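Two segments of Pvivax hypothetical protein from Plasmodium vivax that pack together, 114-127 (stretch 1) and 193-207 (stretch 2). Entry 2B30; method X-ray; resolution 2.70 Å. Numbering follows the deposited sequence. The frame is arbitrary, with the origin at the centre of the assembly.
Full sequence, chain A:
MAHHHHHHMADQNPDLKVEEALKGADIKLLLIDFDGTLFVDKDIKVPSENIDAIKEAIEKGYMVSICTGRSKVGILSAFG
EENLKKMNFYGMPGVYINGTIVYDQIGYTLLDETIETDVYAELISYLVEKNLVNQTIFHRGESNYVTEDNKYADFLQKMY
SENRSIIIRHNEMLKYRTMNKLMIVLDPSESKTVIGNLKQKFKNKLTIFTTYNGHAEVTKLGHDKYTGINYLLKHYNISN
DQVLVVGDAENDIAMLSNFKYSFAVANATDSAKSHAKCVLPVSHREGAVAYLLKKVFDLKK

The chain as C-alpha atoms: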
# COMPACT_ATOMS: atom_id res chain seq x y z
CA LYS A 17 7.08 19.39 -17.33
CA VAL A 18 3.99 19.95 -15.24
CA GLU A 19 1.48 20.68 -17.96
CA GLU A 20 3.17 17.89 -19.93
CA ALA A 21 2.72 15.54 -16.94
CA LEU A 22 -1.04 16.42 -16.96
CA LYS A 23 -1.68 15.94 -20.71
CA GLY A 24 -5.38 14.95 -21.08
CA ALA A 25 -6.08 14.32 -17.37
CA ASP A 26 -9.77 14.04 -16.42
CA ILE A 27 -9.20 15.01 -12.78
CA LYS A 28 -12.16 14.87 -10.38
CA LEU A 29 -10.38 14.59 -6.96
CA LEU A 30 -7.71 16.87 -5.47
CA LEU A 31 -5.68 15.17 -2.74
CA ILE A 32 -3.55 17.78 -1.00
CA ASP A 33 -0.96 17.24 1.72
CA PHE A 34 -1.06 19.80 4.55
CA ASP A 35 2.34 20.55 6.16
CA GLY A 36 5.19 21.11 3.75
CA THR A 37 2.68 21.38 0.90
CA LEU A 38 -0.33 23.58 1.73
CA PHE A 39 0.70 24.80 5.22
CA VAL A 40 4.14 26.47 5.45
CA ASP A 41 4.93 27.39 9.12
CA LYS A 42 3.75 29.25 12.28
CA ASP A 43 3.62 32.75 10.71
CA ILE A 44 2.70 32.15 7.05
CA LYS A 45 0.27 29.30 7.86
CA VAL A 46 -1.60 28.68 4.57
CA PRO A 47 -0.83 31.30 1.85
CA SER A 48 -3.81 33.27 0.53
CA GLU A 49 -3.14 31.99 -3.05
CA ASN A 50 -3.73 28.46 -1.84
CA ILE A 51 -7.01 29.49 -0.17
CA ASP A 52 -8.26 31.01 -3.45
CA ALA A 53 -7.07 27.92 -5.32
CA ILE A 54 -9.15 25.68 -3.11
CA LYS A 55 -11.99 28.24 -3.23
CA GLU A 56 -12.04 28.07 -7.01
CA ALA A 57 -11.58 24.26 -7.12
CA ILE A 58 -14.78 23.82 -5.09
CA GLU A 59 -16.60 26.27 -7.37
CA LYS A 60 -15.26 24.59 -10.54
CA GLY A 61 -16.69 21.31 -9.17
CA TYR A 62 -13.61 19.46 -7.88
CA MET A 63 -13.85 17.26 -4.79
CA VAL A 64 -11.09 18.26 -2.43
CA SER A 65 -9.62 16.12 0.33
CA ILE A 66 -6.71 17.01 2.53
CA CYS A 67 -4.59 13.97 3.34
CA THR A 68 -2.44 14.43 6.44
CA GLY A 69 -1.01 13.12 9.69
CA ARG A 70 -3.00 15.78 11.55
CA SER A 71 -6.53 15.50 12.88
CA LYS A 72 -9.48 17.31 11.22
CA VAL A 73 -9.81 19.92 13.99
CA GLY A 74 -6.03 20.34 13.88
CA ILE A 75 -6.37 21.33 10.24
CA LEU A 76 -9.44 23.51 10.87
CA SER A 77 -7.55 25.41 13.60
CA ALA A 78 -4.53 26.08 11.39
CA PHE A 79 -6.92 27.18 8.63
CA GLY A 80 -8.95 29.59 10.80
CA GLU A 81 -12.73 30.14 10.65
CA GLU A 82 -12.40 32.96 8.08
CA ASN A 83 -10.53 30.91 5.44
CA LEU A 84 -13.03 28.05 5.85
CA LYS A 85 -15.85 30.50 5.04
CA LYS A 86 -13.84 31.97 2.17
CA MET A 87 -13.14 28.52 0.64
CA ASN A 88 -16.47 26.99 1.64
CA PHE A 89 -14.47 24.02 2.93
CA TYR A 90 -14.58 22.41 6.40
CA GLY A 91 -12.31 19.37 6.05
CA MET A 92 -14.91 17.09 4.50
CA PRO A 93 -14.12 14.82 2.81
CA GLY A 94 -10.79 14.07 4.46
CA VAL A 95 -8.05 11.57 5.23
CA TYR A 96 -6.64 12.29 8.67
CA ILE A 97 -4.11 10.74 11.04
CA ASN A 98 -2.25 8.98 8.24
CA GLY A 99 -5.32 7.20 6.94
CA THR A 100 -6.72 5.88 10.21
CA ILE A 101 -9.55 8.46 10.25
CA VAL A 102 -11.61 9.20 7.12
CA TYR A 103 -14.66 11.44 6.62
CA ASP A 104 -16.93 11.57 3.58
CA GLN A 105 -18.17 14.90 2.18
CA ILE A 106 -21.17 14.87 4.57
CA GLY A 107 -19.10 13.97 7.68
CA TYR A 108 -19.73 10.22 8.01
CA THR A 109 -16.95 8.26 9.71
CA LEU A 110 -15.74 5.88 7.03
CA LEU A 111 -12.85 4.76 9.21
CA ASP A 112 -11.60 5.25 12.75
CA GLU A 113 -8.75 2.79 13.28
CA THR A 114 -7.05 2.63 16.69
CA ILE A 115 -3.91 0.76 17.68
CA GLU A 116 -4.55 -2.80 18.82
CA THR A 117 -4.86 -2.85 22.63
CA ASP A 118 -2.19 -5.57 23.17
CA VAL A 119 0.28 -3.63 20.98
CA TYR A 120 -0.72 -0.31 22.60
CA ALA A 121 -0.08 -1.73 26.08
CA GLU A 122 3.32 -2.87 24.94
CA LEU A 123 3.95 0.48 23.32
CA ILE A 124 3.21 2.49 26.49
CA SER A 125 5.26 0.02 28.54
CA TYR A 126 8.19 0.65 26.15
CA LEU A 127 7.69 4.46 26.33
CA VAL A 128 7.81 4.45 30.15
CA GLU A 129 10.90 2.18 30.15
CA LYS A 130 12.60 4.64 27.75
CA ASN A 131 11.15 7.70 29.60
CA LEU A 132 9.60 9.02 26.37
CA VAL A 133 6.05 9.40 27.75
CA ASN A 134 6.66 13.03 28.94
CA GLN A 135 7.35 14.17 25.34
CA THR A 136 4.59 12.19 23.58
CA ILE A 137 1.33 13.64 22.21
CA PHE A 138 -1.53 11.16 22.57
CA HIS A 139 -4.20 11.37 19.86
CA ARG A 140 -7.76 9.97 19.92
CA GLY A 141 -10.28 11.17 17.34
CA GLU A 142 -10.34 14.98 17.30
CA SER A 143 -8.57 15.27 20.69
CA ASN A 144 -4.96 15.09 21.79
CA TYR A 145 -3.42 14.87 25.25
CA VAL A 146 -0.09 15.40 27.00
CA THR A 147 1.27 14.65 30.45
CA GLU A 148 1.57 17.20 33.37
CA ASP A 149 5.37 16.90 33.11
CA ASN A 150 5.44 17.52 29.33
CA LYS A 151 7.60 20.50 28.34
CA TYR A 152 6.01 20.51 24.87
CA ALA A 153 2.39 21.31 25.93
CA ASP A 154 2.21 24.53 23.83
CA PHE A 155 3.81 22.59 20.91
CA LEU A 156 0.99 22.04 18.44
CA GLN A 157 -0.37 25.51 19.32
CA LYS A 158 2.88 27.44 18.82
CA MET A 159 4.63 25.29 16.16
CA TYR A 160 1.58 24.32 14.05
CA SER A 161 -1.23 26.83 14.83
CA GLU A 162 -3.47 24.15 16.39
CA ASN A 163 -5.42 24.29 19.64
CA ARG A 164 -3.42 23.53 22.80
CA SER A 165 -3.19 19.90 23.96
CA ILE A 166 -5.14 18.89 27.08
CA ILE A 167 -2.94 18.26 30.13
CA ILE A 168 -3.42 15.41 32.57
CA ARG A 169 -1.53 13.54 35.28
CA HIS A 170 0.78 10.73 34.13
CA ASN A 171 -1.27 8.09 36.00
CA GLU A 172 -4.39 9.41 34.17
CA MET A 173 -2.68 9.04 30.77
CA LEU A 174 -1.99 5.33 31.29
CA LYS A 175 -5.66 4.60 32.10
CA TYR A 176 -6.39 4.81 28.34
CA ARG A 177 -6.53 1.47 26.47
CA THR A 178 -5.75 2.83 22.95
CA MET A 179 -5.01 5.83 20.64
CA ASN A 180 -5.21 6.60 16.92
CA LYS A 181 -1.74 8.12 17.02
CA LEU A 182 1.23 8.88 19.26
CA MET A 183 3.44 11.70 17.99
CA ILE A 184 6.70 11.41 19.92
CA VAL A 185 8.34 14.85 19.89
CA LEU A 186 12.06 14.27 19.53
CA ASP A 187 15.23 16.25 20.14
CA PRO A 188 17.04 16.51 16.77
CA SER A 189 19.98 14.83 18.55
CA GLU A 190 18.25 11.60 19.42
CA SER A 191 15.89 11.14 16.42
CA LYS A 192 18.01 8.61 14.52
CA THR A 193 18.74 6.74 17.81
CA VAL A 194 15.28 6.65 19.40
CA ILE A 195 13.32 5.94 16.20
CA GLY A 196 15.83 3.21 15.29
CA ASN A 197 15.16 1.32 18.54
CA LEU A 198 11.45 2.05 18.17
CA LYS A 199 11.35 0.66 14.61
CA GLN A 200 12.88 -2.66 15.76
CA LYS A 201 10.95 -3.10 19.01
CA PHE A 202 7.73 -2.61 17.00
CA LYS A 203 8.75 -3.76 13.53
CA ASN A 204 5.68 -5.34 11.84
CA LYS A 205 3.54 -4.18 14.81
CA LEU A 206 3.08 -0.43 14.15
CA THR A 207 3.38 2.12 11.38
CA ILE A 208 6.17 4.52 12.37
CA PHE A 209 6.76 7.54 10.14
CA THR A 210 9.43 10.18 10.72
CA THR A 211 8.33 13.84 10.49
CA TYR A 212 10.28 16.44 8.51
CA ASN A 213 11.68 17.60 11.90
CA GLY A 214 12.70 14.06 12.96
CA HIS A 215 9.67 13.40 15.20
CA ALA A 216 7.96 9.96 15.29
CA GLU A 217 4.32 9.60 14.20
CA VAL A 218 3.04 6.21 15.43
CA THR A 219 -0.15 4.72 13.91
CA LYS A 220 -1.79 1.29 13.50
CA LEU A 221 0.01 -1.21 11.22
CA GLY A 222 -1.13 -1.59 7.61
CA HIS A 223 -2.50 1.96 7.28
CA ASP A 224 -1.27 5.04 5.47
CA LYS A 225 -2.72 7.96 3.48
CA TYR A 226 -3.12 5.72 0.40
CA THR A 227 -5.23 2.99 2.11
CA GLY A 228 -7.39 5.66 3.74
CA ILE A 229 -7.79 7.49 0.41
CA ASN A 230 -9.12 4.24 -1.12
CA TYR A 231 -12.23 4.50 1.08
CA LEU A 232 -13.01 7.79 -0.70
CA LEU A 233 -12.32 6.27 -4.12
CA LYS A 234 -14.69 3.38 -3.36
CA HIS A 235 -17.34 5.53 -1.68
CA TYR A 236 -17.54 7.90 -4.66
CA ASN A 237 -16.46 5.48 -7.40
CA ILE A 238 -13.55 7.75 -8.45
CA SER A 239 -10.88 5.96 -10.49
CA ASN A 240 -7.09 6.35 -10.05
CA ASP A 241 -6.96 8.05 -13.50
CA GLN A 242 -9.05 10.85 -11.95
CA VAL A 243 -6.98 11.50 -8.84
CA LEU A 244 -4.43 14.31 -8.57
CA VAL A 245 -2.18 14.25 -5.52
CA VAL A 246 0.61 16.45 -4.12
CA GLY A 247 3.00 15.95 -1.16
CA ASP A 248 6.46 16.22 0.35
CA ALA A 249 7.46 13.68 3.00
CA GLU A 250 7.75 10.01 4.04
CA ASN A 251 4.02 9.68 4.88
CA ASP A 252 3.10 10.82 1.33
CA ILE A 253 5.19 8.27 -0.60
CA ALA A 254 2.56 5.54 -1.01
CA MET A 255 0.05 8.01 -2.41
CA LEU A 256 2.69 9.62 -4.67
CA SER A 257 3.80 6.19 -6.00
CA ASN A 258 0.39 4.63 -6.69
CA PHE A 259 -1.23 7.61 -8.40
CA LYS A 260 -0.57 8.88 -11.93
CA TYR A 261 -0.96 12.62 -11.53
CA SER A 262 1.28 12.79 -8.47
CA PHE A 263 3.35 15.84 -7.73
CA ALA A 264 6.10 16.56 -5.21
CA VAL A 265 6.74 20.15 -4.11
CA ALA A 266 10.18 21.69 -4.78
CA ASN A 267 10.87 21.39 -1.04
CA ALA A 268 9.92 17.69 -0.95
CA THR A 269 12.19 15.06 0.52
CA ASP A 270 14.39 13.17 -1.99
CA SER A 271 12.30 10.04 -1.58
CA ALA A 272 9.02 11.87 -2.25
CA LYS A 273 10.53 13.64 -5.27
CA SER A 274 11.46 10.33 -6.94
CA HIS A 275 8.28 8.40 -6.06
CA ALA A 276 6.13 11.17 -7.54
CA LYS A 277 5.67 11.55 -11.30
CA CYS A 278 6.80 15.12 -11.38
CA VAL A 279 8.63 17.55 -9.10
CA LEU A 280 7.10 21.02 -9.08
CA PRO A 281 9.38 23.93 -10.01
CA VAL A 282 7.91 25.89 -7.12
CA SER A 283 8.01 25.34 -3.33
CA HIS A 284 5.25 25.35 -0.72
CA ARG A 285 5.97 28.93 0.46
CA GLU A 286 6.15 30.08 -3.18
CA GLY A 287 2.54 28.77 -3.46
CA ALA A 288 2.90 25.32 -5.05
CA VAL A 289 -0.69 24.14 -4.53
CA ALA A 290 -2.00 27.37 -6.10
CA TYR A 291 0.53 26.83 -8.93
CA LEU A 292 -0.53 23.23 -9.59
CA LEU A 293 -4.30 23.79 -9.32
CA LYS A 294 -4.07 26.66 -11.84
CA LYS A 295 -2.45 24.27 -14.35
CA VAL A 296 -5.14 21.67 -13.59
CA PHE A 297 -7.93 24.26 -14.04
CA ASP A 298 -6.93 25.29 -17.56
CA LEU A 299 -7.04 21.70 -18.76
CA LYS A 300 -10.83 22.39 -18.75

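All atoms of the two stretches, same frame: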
# COMPACT_ATOMS: atom_id res chain seq x y z
N THR A 114 -7.93 2.44 15.54
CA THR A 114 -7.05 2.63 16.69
C THR A 114 -6.07 1.48 16.84
O THR A 114 -6.36 0.35 16.43
CB THR A 114 -7.83 2.73 17.98
OG1 THR A 114 -8.60 1.53 18.16
CG2 THR A 114 -8.75 3.95 17.96
N ILE A 115 -4.93 1.77 17.46
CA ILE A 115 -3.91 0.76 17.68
C ILE A 115 -4.52 -0.40 18.45
O ILE A 115 -5.38 -0.20 19.29
CB ILE A 115 -2.70 1.34 18.43
CG1 ILE A 115 -2.01 2.42 17.58
CG2 ILE A 115 -1.70 0.25 18.76
CD1 ILE A 115 -1.25 3.44 18.38
N GLU A 116 -4.10 -1.61 18.12
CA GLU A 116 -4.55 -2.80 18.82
C GLU A 116 -4.15 -2.69 20.29
O GLU A 116 -3.04 -2.26 20.61
CB GLU A 116 -3.92 -4.06 18.21
CG GLU A 116 -4.41 -4.41 16.80
CD GLU A 116 -3.62 -3.77 15.66
OE1 GLU A 116 -2.82 -2.83 15.90
OE2 GLU A 116 -3.80 -4.21 14.51
N THR A 117 -5.05 -3.09 21.19
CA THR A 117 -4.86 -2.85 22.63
C THR A 117 -3.68 -3.64 23.24
O THR A 117 -3.07 -3.19 24.20
CB THR A 117 -6.13 -3.18 23.43
OG1 THR A 117 -6.30 -4.59 23.48
CG2 THR A 117 -7.37 -2.55 22.80
N ASP A 118 -3.36 -4.81 22.70
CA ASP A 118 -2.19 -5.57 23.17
C ASP A 118 -0.91 -4.87 22.73
O ASP A 118 0.03 -4.72 23.52
CB ASP A 118 -2.24 -7.04 22.73
CG ASP A 118 -2.28 -7.22 21.20
OD1 ASP A 118 -3.32 -6.92 20.57
OD2 ASP A 118 -1.27 -7.68 20.62
N VAL A 119 -0.87 -4.39 21.49
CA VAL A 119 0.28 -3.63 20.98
C VAL A 119 0.39 -2.28 21.68
O VAL A 119 1.50 -1.84 21.99
CB VAL A 119 0.22 -3.40 19.44
CG1 VAL A 119 1.47 -2.65 18.96
CG2 VAL A 119 0.08 -4.71 18.69
N TYR A 120 -0.74 -1.62 21.93
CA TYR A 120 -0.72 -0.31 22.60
C TYR A 120 -0.17 -0.43 24.01
O TYR A 120 0.65 0.38 24.42
CB TYR A 120 -2.11 0.32 22.64
CG TYR A 120 -2.12 1.68 23.30
CD1 TYR A 120 -1.73 2.82 22.60
CD2 TYR A 120 -2.52 1.83 24.63
CE1 TYR A 120 -1.73 4.08 23.21
CE2 TYR A 120 -2.53 3.08 25.25
CZ TYR A 120 -2.13 4.20 24.53
OH TYR A 120 -2.15 5.44 25.15
N ALA A 121 -0.61 -1.45 24.75
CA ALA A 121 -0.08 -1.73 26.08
C ALA A 121 1.43 -1.90 26.03
O ALA A 121 2.16 -1.35 26.86
CB ALA A 121 -0.72 -2.98 26.66
N GLU A 122 1.90 -2.65 25.05
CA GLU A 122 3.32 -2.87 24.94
C GLU A 122 3.99 -1.55 24.65
O GLU A 122 5.03 -1.24 25.21
CB GLU A 122 3.65 -3.90 23.87
CG GLU A 122 5.12 -4.28 23.87
CD GLU A 122 5.43 -5.50 23.02
OE1 GLU A 122 4.65 -5.80 22.09
OE2 GLU A 122 6.47 -6.15 23.28
N LEU A 123 3.36 -0.77 23.78
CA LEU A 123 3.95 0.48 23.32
C LEU A 123 4.18 1.44 24.48
O LEU A 123 5.26 2.02 24.60
CB LEU A 123 3.06 1.13 22.26
CG LEU A 123 3.54 2.47 21.71
CD1 LEU A 123 4.87 2.29 21.03
CD2 LEU A 123 2.50 3.05 20.77
N ILE A 124 3.15 1.61 25.31
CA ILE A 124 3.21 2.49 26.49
C ILE A 124 4.22 1.96 27.52
O ILE A 124 4.91 2.73 28.17
CB ILE A 124 1.80 2.64 27.17
CG1 ILE A 124 0.76 3.22 26.18
CG2 ILE A 124 1.88 3.50 28.43
CD1 ILE A 124 1.20 4.52 25.50
N SER A 125 4.30 0.64 27.65
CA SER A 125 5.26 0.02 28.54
C SER A 125 6.68 0.33 28.08
O SER A 125 7.55 0.64 28.89
CB SER A 125 5.04 -1.49 28.60
OG SER A 125 5.39 -1.98 29.88
N TYR A 126 6.90 0.26 26.77
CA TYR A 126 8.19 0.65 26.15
C TYR A 126 8.51 2.15 26.30
O TYR A 126 9.68 2.52 26.48
CB TYR A 126 8.20 0.25 24.66
CG TYR A 126 9.43 0.71 23.89
CD1 TYR A 126 10.51 -0.15 23.71
CD2 TYR A 126 9.50 1.98 23.35
CE1 TYR A 126 11.64 0.27 23.01
CE2 TYR A 126 10.62 2.40 22.66
CZ TYR A 126 11.69 1.54 22.49
OH TYR A 126 12.81 1.94 21.80
N LEU A 127 7.50 3.00 26.22
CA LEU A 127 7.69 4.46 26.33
C LEU A 127 8.06 4.89 27.76
O LEU A 127 8.86 5.81 27.95
CB LEU A 127 6.44 5.21 25.85
CG LEU A 127 6.18 5.13 24.35
CD1 LEU A 127 4.87 5.80 24.01
CD2 LEU A 127 7.32 5.74 23.53
N THR A 193 18.54 7.77 16.77
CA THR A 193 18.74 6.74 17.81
C THR A 193 17.42 6.17 18.34
O THR A 193 17.23 4.96 18.36
CB THR A 193 19.53 7.30 19.03
OG1 THR A 193 20.59 8.16 18.58
CG2 THR A 193 20.11 6.15 19.85
N VAL A 194 16.53 7.06 18.78
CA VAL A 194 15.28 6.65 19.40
C VAL A 194 14.33 5.99 18.41
O VAL A 194 13.70 4.99 18.75
CB VAL A 194 14.57 7.84 20.10
CG1 VAL A 194 13.15 7.45 20.54
CG2 VAL A 194 15.39 8.31 21.31
N ILE A 195 14.22 6.53 17.20
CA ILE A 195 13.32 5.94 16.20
C ILE A 195 13.86 4.59 15.75
O ILE A 195 13.09 3.63 15.60
CB ILE A 195 13.10 6.85 15.01
CG1 ILE A 195 12.35 8.10 15.46
CG2 ILE A 195 12.31 6.10 13.92
CD1 ILE A 195 12.39 9.23 14.46
N GLY A 196 15.18 4.49 15.57
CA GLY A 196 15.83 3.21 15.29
C GLY A 196 15.37 2.11 16.23
O GLY A 196 14.83 1.10 15.79
N ASN A 197 15.56 2.31 17.53
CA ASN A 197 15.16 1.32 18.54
C ASN A 197 13.66 1.10 18.58
O ASN A 197 13.19 0.01 18.92
CB ASN A 197 15.63 1.74 19.94
CG ASN A 197 17.09 2.14 19.97
OD1 ASN A 197 17.95 1.45 19.43
ND2 ASN A 197 17.37 3.28 20.58
N LEU A 198 12.90 2.14 18.24
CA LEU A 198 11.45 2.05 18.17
C LEU A 198 11.03 1.18 16.97
O LEU A 198 10.18 0.29 17.10
CB LEU A 198 10.83 3.46 18.07
CG LEU A 198 9.33 3.64 18.31
CD1 LEU A 198 8.90 3.14 19.68
CD2 LEU A 198 8.98 5.12 18.14
N LYS A 199 11.65 1.43 15.82
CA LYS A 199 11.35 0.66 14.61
C LYS A 199 11.70 -0.83 14.68
O LYS A 199 11.21 -1.59 13.86
CB LYS A 199 12.01 1.30 13.37
CG LYS A 199 11.34 2.57 12.88
CD LYS A 199 11.77 2.87 11.46
CE LYS A 199 11.15 4.16 10.94
NZ LYS A 199 11.63 4.48 9.56
N GLN A 200 12.53 -1.24 15.63
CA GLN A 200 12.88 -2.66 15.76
C GLN A 200 12.15 -3.34 16.92
O GLN A 200 11.93 -4.55 16.90
CB GLN A 200 14.40 -2.88 15.88
CG GLN A 200 15.06 -2.12 17.00
CD GLN A 200 16.52 -2.48 17.21
OE1 GLN A 200 17.22 -1.83 17.99
NE2 GLN A 200 16.99 -3.52 16.51
N LYS A 201 11.81 -2.58 17.95
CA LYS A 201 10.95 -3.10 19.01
C LYS A 201 9.55 -3.39 18.46
O LYS A 201 8.94 -4.40 18.82
CB LYS A 201 10.87 -2.13 20.19
N PHE A 202 9.07 -2.52 17.57
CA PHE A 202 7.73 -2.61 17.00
C PHE A 202 7.75 -2.70 15.46
O PHE A 202 6.89 -2.16 14.77
CB PHE A 202 6.86 -1.44 17.47
CG PHE A 202 6.76 -1.33 18.97
CD1 PHE A 202 5.80 -2.05 19.67
CD2 PHE A 202 7.64 -0.51 19.68
CE1 PHE A 202 5.72 -1.96 21.06
CE2 PHE A 202 7.56 -0.41 21.05
CZ PHE A 202 6.60 -1.13 21.75
N LYS A 203 8.75 -3.39 14.94
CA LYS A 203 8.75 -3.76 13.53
C LYS A 203 7.58 -4.72 13.28
O LYS A 203 7.28 -5.57 14.13
CB LYS A 203 10.06 -4.45 13.17
CG LYS A 203 10.42 -4.33 11.70
CD LYS A 203 11.28 -5.51 11.29
CE LYS A 203 11.17 -5.75 9.82
NZ LYS A 203 11.59 -7.13 9.51
N ASN A 204 6.90 -4.57 12.15
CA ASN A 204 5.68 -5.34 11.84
C ASN A 204 4.64 -5.38 12.98
O ASN A 204 3.95 -6.37 13.14
CB ASN A 204 6.00 -6.79 11.42
CG ASN A 204 6.81 -6.88 10.15
OD1 ASN A 204 8.04 -6.85 10.19
ND2 ASN A 204 6.14 -7.02 9.01
N LYS A 205 4.56 -4.32 13.77
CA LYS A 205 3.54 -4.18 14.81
C LYS A 205 2.88 -2.79 14.82
O LYS A 205 1.78 -2.62 15.35
CB LYS A 205 4.16 -4.50 16.17
CG LYS A 205 4.58 -5.96 16.30
CD LYS A 205 5.47 -6.23 17.49
CE LYS A 205 4.69 -6.25 18.79
NZ LYS A 205 5.55 -6.77 19.90
N LEU A 206 3.55 -1.81 14.21
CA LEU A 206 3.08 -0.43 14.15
C LEU A 206 3.64 0.24 12.90
O LEU A 206 4.72 -0.11 12.43
CB LEU A 206 3.55 0.38 15.37
CG LEU A 206 2.90 0.11 16.73
CD1 LEU A 206 3.74 0.72 17.86
CD2 LEU A 206 1.47 0.65 16.76
N THR A 207 2.89 1.20 12.39
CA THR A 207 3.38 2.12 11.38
C THR A 207 4.12 3.27 12.08
O THR A 207 3.53 3.99 12.89
CB THR A 207 2.18 2.69 10.60
OG1 THR A 207 1.49 1.61 9.98
CG2 THR A 207 2.61 3.71 9.56
O HOH W 1 -0.64 -1.48 14.90

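Helix 117-127 runs roughly antiparallel to helix 193-201, their N-to-C directions 149° apart and their axes no nearer than 11.9 Å. Side chains bridge the helices, while the segment after the second helix runs on beside the first; the nearest CA atoms include those of V119 and K205 (7.0 Å) and of L123 and F202 (8.0 Å).

No backbone hydrogen bond joins the stretches; from Y120 on, the amides of the first helix bond to carbonyls four residues back, as Y120 N does to E116 O at 2.7 Å and L123 N to V119 O at 2.8 Å, and in the second stretch F202 N bonds L198 O at 3.1 Å. Past F202 the ladder loosens; K205 N and L206 N both make weak bonds to F202 O, at 3.3 and 3.4 Å.

One direct hydrogen bond crosses the contact. K205 NZ donates to E122 OE1 at 2.6 Å, a short salt bridge in which opposite charges reinforce the bond. The carbonyl of the same lysine is satisfied through water 1, which donates to K205 O at 2.7 Å and to E116 OE1 at 2.8 Å, tying the residue before the first helix to the turn. Y126 OH lies 3.5 Å from N197 O, a geometry that leaves a hydrogen bond undecided.

The remaining contact is largely apolar and aromatic. F202 turns its ring edge to the face of Y126, with planes at 86° and centroids 5.3 Å apart, so the C-H at F202 CE2 points toward the tyrosine π cloud. L123 CD1 sits over a face of F202, 4.0 Å from the ring centroid, in a CH-π contact, and also reaches L206 CD1 at 3.7 Å. L206 is further packed by V119 (CG1 to L206 CG, 3.8 Å) and I115 (CG2 to L206 CD2, 3.8 Å), while L198 CD1 meets Y126 CE2 at 3.5 Å.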